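Local atomic coordinates of geranyltranstransferase (Thermotoga neapolitana, PDB entry 4WK5), a protein that probably acts as a magnesium-dependent prenyltransferase of the FPP/GGPP synthase family, joining isoprenoid diphosphates into longer chains. Residues A[63-74]-A[193-203]. Numbering follows the deposited sequence.
Sequences LVLTVGEDIGVE and CFSAPFLLKGL
Pro197 fits against Gly68 in the tightly packed part of the contact: its CB lies 3.8 Å from Gly68 CA, and with no side chain on the glycine the proline ring can settle directly on the backbone. Pro197 has no N-H to give to the preceding turn, and helix 175-201 is kinked there. Val67 fills the space beside it, dividing its two methyls among three residues of that helix: CG1 reaches Pro197 CG and the rim of the Phe198 ring, while CG2 meets Phe194 CD1 at 3.9 Å. One turn earlier Leu63 and Val64 close around Cys193, a small residue that lets the backbones approach, and Leu63 CD2 also touches Phe194 CE2 at 3.7 Å. The segments belong to the all-helical isoprenoid synthase fold; their axes come within 8.6 Å and cross at -38°, with helices 75-96, 206-229 and 278-289 bordering this apolar layer. In Ile71, CG1 stands between the backbone N and the carbonyl carbon (chi1 64°) and carries CD1 over a face of Phe198, a CH-pi contact 4.1 Å from the ring centroid, while CG2 reaches Phe198 CZ. Gly72, with positive phi, is the C-prime residue of a Schellman motif that turns buried Val73 back onto Leu200 and Lys201 CB. The solvent side is looser. There Gly202 plays the same part for helix 175-201, bringing Leu203 near Ile71 CD1. Lys201, bent at chi2 (65°), passes Ile71 O and donates from NZ to Gly72 O at 2.9 Å, approaching from above the carbonyl plane. Exposed Glu74, poorly ordered, keeps its OE1 4.8 Å from Lys201 NZ, too far for a salt bridge.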
ATOM      1  N   LEU A  63     -13.063  10.245 -14.877  1.00 20.09           N
ATOM      2  CA  LEU A  63     -14.392   9.878 -14.395  1.00 20.12           C
ATOM      3  C   LEU A  63     -14.689  10.508 -13.031  1.00 20.71           C
ATOM      4  O   LEU A  63     -15.787  11.023 -12.810  1.00 21.75           O
ATOM      5  CB  LEU A  63     -14.526   8.354 -14.332  1.00 18.77           C
ATOM      6  CG  LEU A  63     -15.847   7.718 -13.938  1.00 25.82           C
ATOM      7  CD1 LEU A  63     -16.926   8.070 -14.977  1.00 23.55           C
ATOM      8  CD2 LEU A  63     -15.637   6.204 -13.848  1.00 26.38           C
ATOM      9  N   VAL A  64     -13.714  10.493 -12.126  1.00 21.16           N
ATOM     10  CA  VAL A  64     -13.888  11.167 -10.841  1.00 20.32           C
ATOM     11  C   VAL A  64     -14.227  12.654 -11.053  1.00 22.30           C
ATOM     12  O   VAL A  64     -15.159  13.184 -10.435  1.00 22.40           O
ATOM     13  CB  VAL A  64     -12.638  11.037  -9.964  1.00 18.98           C
ATOM     14  CG1 VAL A  64     -12.782  11.888  -8.702  1.00 19.90           C
ATOM     15  CG2 VAL A  64     -12.392   9.559  -9.622  1.00 19.49           C
ATOM     16  N   LEU A  65     -13.493  13.319 -11.943  1.00 21.48           N
ATOM     17  CA  LEU A  65     -13.748  14.732 -12.194  1.00 22.10           C
ATOM     18  C   LEU A  65     -15.098  14.986 -12.854  1.00 25.94           C
ATOM     19  O   LEU A  65     -15.764  15.968 -12.528  1.00 27.20           O
ATOM     20  CB  LEU A  65     -12.634  15.341 -13.055  1.00 21.84           C
ATOM     21  CG  LEU A  65     -11.259  15.412 -12.389  1.00 24.50           C
ATOM     22  CD1 LEU A  65     -10.304  16.239 -13.247  1.00 32.89           C
ATOM     23  CD2 LEU A  65     -11.368  16.001 -10.997  1.00 26.64           C
ATOM     24  N   THR A  66     -15.509  14.126 -13.782  1.00 24.30           N
ATOM     25  CA  THR A  66     -16.769  14.387 -14.475  1.00 22.60           C
ATOM     26  C   THR A  66     -17.964  14.102 -13.571  1.00 21.88           C
ATOM     27  O   THR A  66     -18.929  14.865 -13.565  1.00 27.07           O
ATOM     28  CB  THR A  66     -16.901  13.580 -15.787  1.00 29.06           C
ATOM     29  OG1 THR A  66     -17.126  12.193 -15.489  1.00 35.32           O
ATOM     30  CG2 THR A  66     -15.634  13.766 -16.651  1.00 23.92           C
ATOM     31  N   VAL A  67     -17.898  13.020 -12.794  1.00 23.21           N
ATOM     32  CA  VAL A  67     -18.985  12.702 -11.874  1.00 23.35           C
ATOM     33  C   VAL A  67     -19.083  13.799 -10.815  1.00 24.58           C
ATOM     34  O   VAL A  67     -20.173  14.289 -10.490  1.00 25.31           O
ATOM     35  CB  VAL A  67     -18.782  11.336 -11.187  1.00 22.09           C
ATOM     36  CG1 VAL A  67     -19.804  11.138 -10.077  1.00 20.65           C
ATOM     37  CG2 VAL A  67     -18.879  10.201 -12.216  1.00 23.31           C
ATOM     38  N   GLY A  68     -17.933  14.191 -10.274  1.00 27.04           N
ATOM     39  CA  GLY A  68     -17.905  15.250  -9.283  1.00 28.13           C
ATOM     40  C   GLY A  68     -18.433  16.571  -9.805  1.00 29.12           C
ATOM     41  O   GLY A  68     -19.150  17.286  -9.101  1.00 30.17           O
ATOM     42  N   GLU A  69     -18.091  16.909 -11.042  1.00 26.30           N
ATOM     43  CA  GLU A  69     -18.586  18.156 -11.608  1.00 29.00           C
ATOM     44  C   GLU A  69     -20.097  18.069 -11.819  1.00 32.04           C
ATOM     45  O   GLU A  69     -20.818  19.050 -11.611  1.00 30.51           O
ATOM     46  CB  GLU A  69     -17.886  18.490 -12.923  1.00 34.50           C
ATOM     47  CG  GLU A  69     -18.201  19.911 -13.409  1.00 54.34           C
ATOM     48  CD  GLU A  69     -17.528  20.254 -14.721  1.00 71.18           C
ATOM     49  OE1 GLU A  69     -16.905  19.351 -15.312  1.00 77.65           O
ATOM     50  OE2 GLU A  69     -17.625  21.422 -15.161  1.00 71.15           O
ATOM     51  N   ASP A  70     -20.579  16.891 -12.210  1.00 27.64           N
ATOM     52  CA  ASP A  70     -22.011  16.697 -12.425  1.00 30.27           C
ATOM     53  C   ASP A  70     -22.833  16.909 -11.148  1.00 30.52           C
ATOM     54  O   ASP A  70     -23.972  17.362 -11.220  1.00 33.81           O
ATOM     55  CB  ASP A  70     -22.294  15.300 -12.983  1.00 27.01           C
ATOM     56  CG  ASP A  70     -22.170  15.232 -14.493  1.00 32.63           C
ATOM     57  OD1 ASP A  70     -22.293  16.279 -15.170  1.00 35.54           O
ATOM     58  OD2 ASP A  70     -21.982  14.114 -15.014  1.00 27.50           O
ATOM     59  N   ILE A  71     -22.270  16.599  -9.981  1.00 27.25           N
ATOM     60  CA  ILE A  71     -23.059  16.711  -8.753  1.00 30.98           C
ATOM     61  C   ILE A  71     -22.620  17.883  -7.873  1.00 34.41           C
ATOM     62  O   ILE A  71     -23.067  18.013  -6.732  1.00 33.83           O
ATOM     63  CB  ILE A  71     -23.023  15.402  -7.928  1.00 26.32           C
ATOM     64  CG1 ILE A  71     -21.602  15.100  -7.433  1.00 26.53           C
ATOM     65  CG2 ILE A  71     -23.581  14.238  -8.747  1.00 24.29           C
ATOM     66  CD1 ILE A  71     -21.550  13.913  -6.494  1.00 27.59           C
ATOM     67  N   GLY A  72     -21.751  18.731  -8.412  1.00 36.48           N
ATOM     68  CA  GLY A  72     -21.353  19.961  -7.743  1.00 43.54           C
ATOM     69  C   GLY A  72     -20.344  19.821  -6.621  1.00 42.99           C
ATOM     70  O   GLY A  72     -20.417  20.533  -5.619  1.00 45.03           O
ATOM     71  N   VAL A  73     -19.387  18.915  -6.780  1.00 33.13           N
ATOM     72  CA  VAL A  73     -18.328  18.785  -5.793  1.00 38.51           C
ATOM     73  C   VAL A  73     -17.229  19.804  -6.074  1.00 42.20           C
ATOM     74  O   VAL A  73     -16.849  20.038  -7.225  1.00 36.97           O
ATOM     75  CB  VAL A  73     -17.726  17.362  -5.769  1.00 37.94           C
ATOM     76  CG1 VAL A  73     -16.446  17.327  -4.957  1.00 38.35           C
ATOM     77  CG2 VAL A  73     -18.746  16.364  -5.214  1.00 39.11           C
ATOM     78  N   GLU A  74     -16.761  20.423  -4.997  1.00 50.40           N
ATOM     79  CA  GLU A  74     -15.618  21.324  -5.001  1.00 59.34           C
ATOM     80  C   GLU A  74     -14.420  20.692  -5.701  1.00 58.50           C
ATOM     81  O   GLU A  74     -14.044  19.564  -5.388  1.00 57.03           O
ATOM     82  CB  GLU A  74     -15.236  21.707  -3.564  1.00 66.57           C
ATOM     83  CG  GLU A  74     -15.367  20.595  -2.506  1.00 75.00           C
ATOM     84  CD  GLU A  74     -16.806  20.217  -2.139  1.00 83.64           C
ATOM     85  OE1 GLU A  74     -17.758  20.781  -2.727  1.00 86.82           O
ATOM     86  OE2 GLU A  74     -16.976  19.338  -1.265  1.00 84.30           O
ATOM     87  N   CYS A 193     -14.593   5.273  -8.238  1.00 18.33           N
ATOM     88  CA  CYS A 193     -14.620   6.525  -9.009  1.00 17.67           C
ATOM     89  C   CYS A 193     -15.998   7.174  -8.978  1.00 20.80           C
ATOM     90  O   CYS A 193     -16.093   8.390  -9.002  1.00 21.00           O
ATOM     91  CB  CYS A 193     -14.204   6.307 -10.464  1.00 21.29           C
ATOM     92  SG  CYS A 193     -12.475   5.867 -10.659  1.00 22.60           S
ATOM     93  N   PHE A 194     -17.057   6.362  -8.944  1.00 22.24           N
ATOM     94  CA  PHE A 194     -18.423   6.865  -8.764  1.00 23.20           C
ATOM     95  C   PHE A 194     -18.760   7.181  -7.302  1.00 31.62           C
ATOM     96  O   PHE A 194     -19.376   8.206  -7.009  1.00 37.63           O
ATOM     97  CB  PHE A 194     -19.431   5.840  -9.307  1.00 25.64           C
ATOM     98  CG  PHE A 194     -19.574   5.858 -10.800  1.00 26.43           C
ATOM     99  CD1 PHE A 194     -20.466   6.730 -11.408  1.00 38.58           C
ATOM    100  CD2 PHE A 194     -18.854   4.987 -11.597  1.00 24.23           C
ATOM    101  CE1 PHE A 194     -20.609   6.744 -12.783  1.00 38.52           C
ATOM    102  CE2 PHE A 194     -18.994   4.995 -12.973  1.00 40.13           C
ATOM    103  CZ  PHE A 194     -19.874   5.872 -13.567  1.00 33.33           C
ATOM    104  N   SER A 195     -18.365   6.292  -6.394  1.00 25.00           N
ATOM    105  CA  SER A 195     -18.678   6.423  -4.965  1.00 29.54           C
ATOM    106  C   SER A 195     -18.061   7.659  -4.318  1.00 31.05           C
ATOM    107  O   SER A 195     -18.716   8.378  -3.554  1.00 30.04           O
ATOM    108  CB  SER A 195     -18.191   5.183  -4.197  1.00 33.28           C
ATOM    109  OG  SER A 195     -18.874   4.018  -4.605  1.00 45.19           O
ATOM    110  N   ALA A 196     -16.789   7.890  -4.615  1.00 24.89           N
ATOM    111  CA  ALA A 196     -16.015   8.907  -3.908  1.00 23.41           C
ATOM    112  C   ALA A 196     -16.603  10.322  -4.045  1.00 25.38           C
ATOM    113  O   ALA A 196     -16.727  11.022  -3.040  1.00 26.55           O
ATOM    114  CB  ALA A 196     -14.553   8.881  -4.378  1.00 24.58           C
ATOM    115  N   PRO A 197     -16.986  10.753  -5.271  1.00 26.71           N
ATOM    116  CA  PRO A 197     -17.568  12.100  -5.317  1.00 24.01           C
ATOM    117  C   PRO A 197     -18.874  12.195  -4.534  1.00 23.70           C
ATOM    118  O   PRO A 197     -19.140  13.232  -3.924  1.00 27.42           O
ATOM    119  CB  PRO A 197     -17.834  12.330  -6.815  1.00 26.38           C
ATOM    120  CG  PRO A 197     -16.958  11.369  -7.522  1.00 26.77           C
ATOM    121  CD  PRO A 197     -16.844  10.174  -6.620  1.00 29.00           C
ATOM    122  N   PHE A 198     -19.686  11.138  -4.567  1.00 26.53           N
ATOM    123  CA  PHE A 198     -20.951  11.146  -3.831  1.00 30.70           C
ATOM    124  C   PHE A 198     -20.680  11.224  -2.326  1.00 32.41           C
ATOM    125  O   PHE A 198     -21.425  11.872  -1.587  1.00 35.26           O
ATOM    126  CB  PHE A 198     -21.798   9.914  -4.175  1.00 28.58           C
ATOM    127  CG  PHE A 198     -22.621  10.073  -5.426  1.00 24.79           C
ATOM    128  CD1 PHE A 198     -22.016  10.124  -6.673  1.00 25.81           C
ATOM    129  CD2 PHE A 198     -23.999  10.189  -5.354  1.00 36.14           C
ATOM    130  CE1 PHE A 198     -22.771  10.279  -7.825  1.00 27.95           C
ATOM    131  CE2 PHE A 198     -24.756  10.340  -6.494  1.00 35.76           C
ATOM    132  CZ  PHE A 198     -24.144  10.387  -7.733  1.00 35.49           C
ATOM    133  N   LEU A 199     -19.603  10.584  -1.874  1.00 32.06           N
ATOM    134  CA  LEU A 199     -19.191  10.696  -0.473  1.00 34.90           C
ATOM    135  C   LEU A 199     -18.786  12.129  -0.139  1.00 38.16           C
ATOM    136  O   LEU A 199     -19.177  12.665   0.901  1.00 44.51           O
ATOM    137  CB  LEU A 199     -18.034   9.734  -0.158  1.00 32.14           C
ATOM    138  CG  LEU A 199     -18.447   8.295   0.176  1.00 40.79           C
ATOM    139  CD1 LEU A 199     -17.254   7.346   0.120  1.00 41.93           C
ATOM    140  CD2 LEU A 199     -19.133   8.234   1.540  1.00 46.55           C
ATOM    141  N   LEU A 200     -18.010  12.747  -1.023  1.00 32.17           N
ATOM    142  CA  LEU A 200     -17.568  14.126  -0.826  1.00 33.99           C
ATOM    143  C   LEU A 200     -18.743  15.098  -0.741  1.00 40.18           C
ATOM    144  O   LEU A 200     -18.677  16.097  -0.023  1.00 41.03           O
ATOM    145  CB  LEU A 200     -16.627  14.556  -1.951  1.00 32.33           C
ATOM    146  CG  LEU A 200     -15.315  13.776  -2.056  1.00 36.38           C
ATOM    147  CD1 LEU A 200     -14.432  14.339  -3.152  1.00 39.15           C
ATOM    148  CD2 LEU A 200     -14.603  13.820  -0.735  1.00 40.11           C
ATOM    149  N   LYS A 201     -19.813  14.800  -1.478  1.00 34.56           N
ATOM    150  CA  LYS A 201     -20.981  15.681  -1.556  1.00 42.48           C
ATOM    151  C   LYS A 201     -22.013  15.356  -0.477  1.00 50.02           C
ATOM    152  O   LYS A 201     -22.930  16.142  -0.226  1.00 47.54           O
ATOM    153  CB  LYS A 201     -21.621  15.590  -2.946  1.00 38.87           C
ATOM    154  CG  LYS A 201     -22.681  16.651  -3.245  1.00 44.88           C
ATOM    155  CD  LYS A 201     -22.077  18.047  -3.270  1.00 44.93           C
ATOM    156  CE  LYS A 201     -23.104  19.097  -3.666  1.00 49.97           C
ATOM    157  NZ  LYS A 201     -22.504  20.462  -3.654  1.00 53.30           N
ATOM    158  N   GLY A 202     -21.862  14.201   0.164  1.00 51.26           N
ATOM    159  CA  GLY A 202     -22.795  13.774   1.193  1.00 52.79           C
ATOM    160  C   GLY A 202     -24.046  13.103   0.653  1.00 59.20           C
ATOM    161  O   GLY A 202     -25.050  12.986   1.357  1.00 62.93           O
ATOM    162  N   LEU A 203     -23.990  12.668  -0.601  1.00 54.14           N
ATOM    163  CA  LEU A 203     -25.107  11.966  -1.230  1.00 52.18           C
ATOM    164  C   LEU A 203     -24.950  10.451  -1.106  1.00 54.53           C
ATOM    165  O   LEU A 203     -23.834   9.939  -1.063  1.00 57.94           O
ATOM    166  CB  LEU A 203     -25.221  12.360  -2.704  1.00 48.82           C
ATOM    167  CG  LEU A 203     -25.220  13.855  -3.015  1.00 49.28           C
ATOM    168  CD1 LEU A 203     -25.194  14.097  -4.515  1.00 49.00           C
ATOM    169  CD2 LEU A 203     -26.425  14.530  -2.379  1.00 52.85           C
TER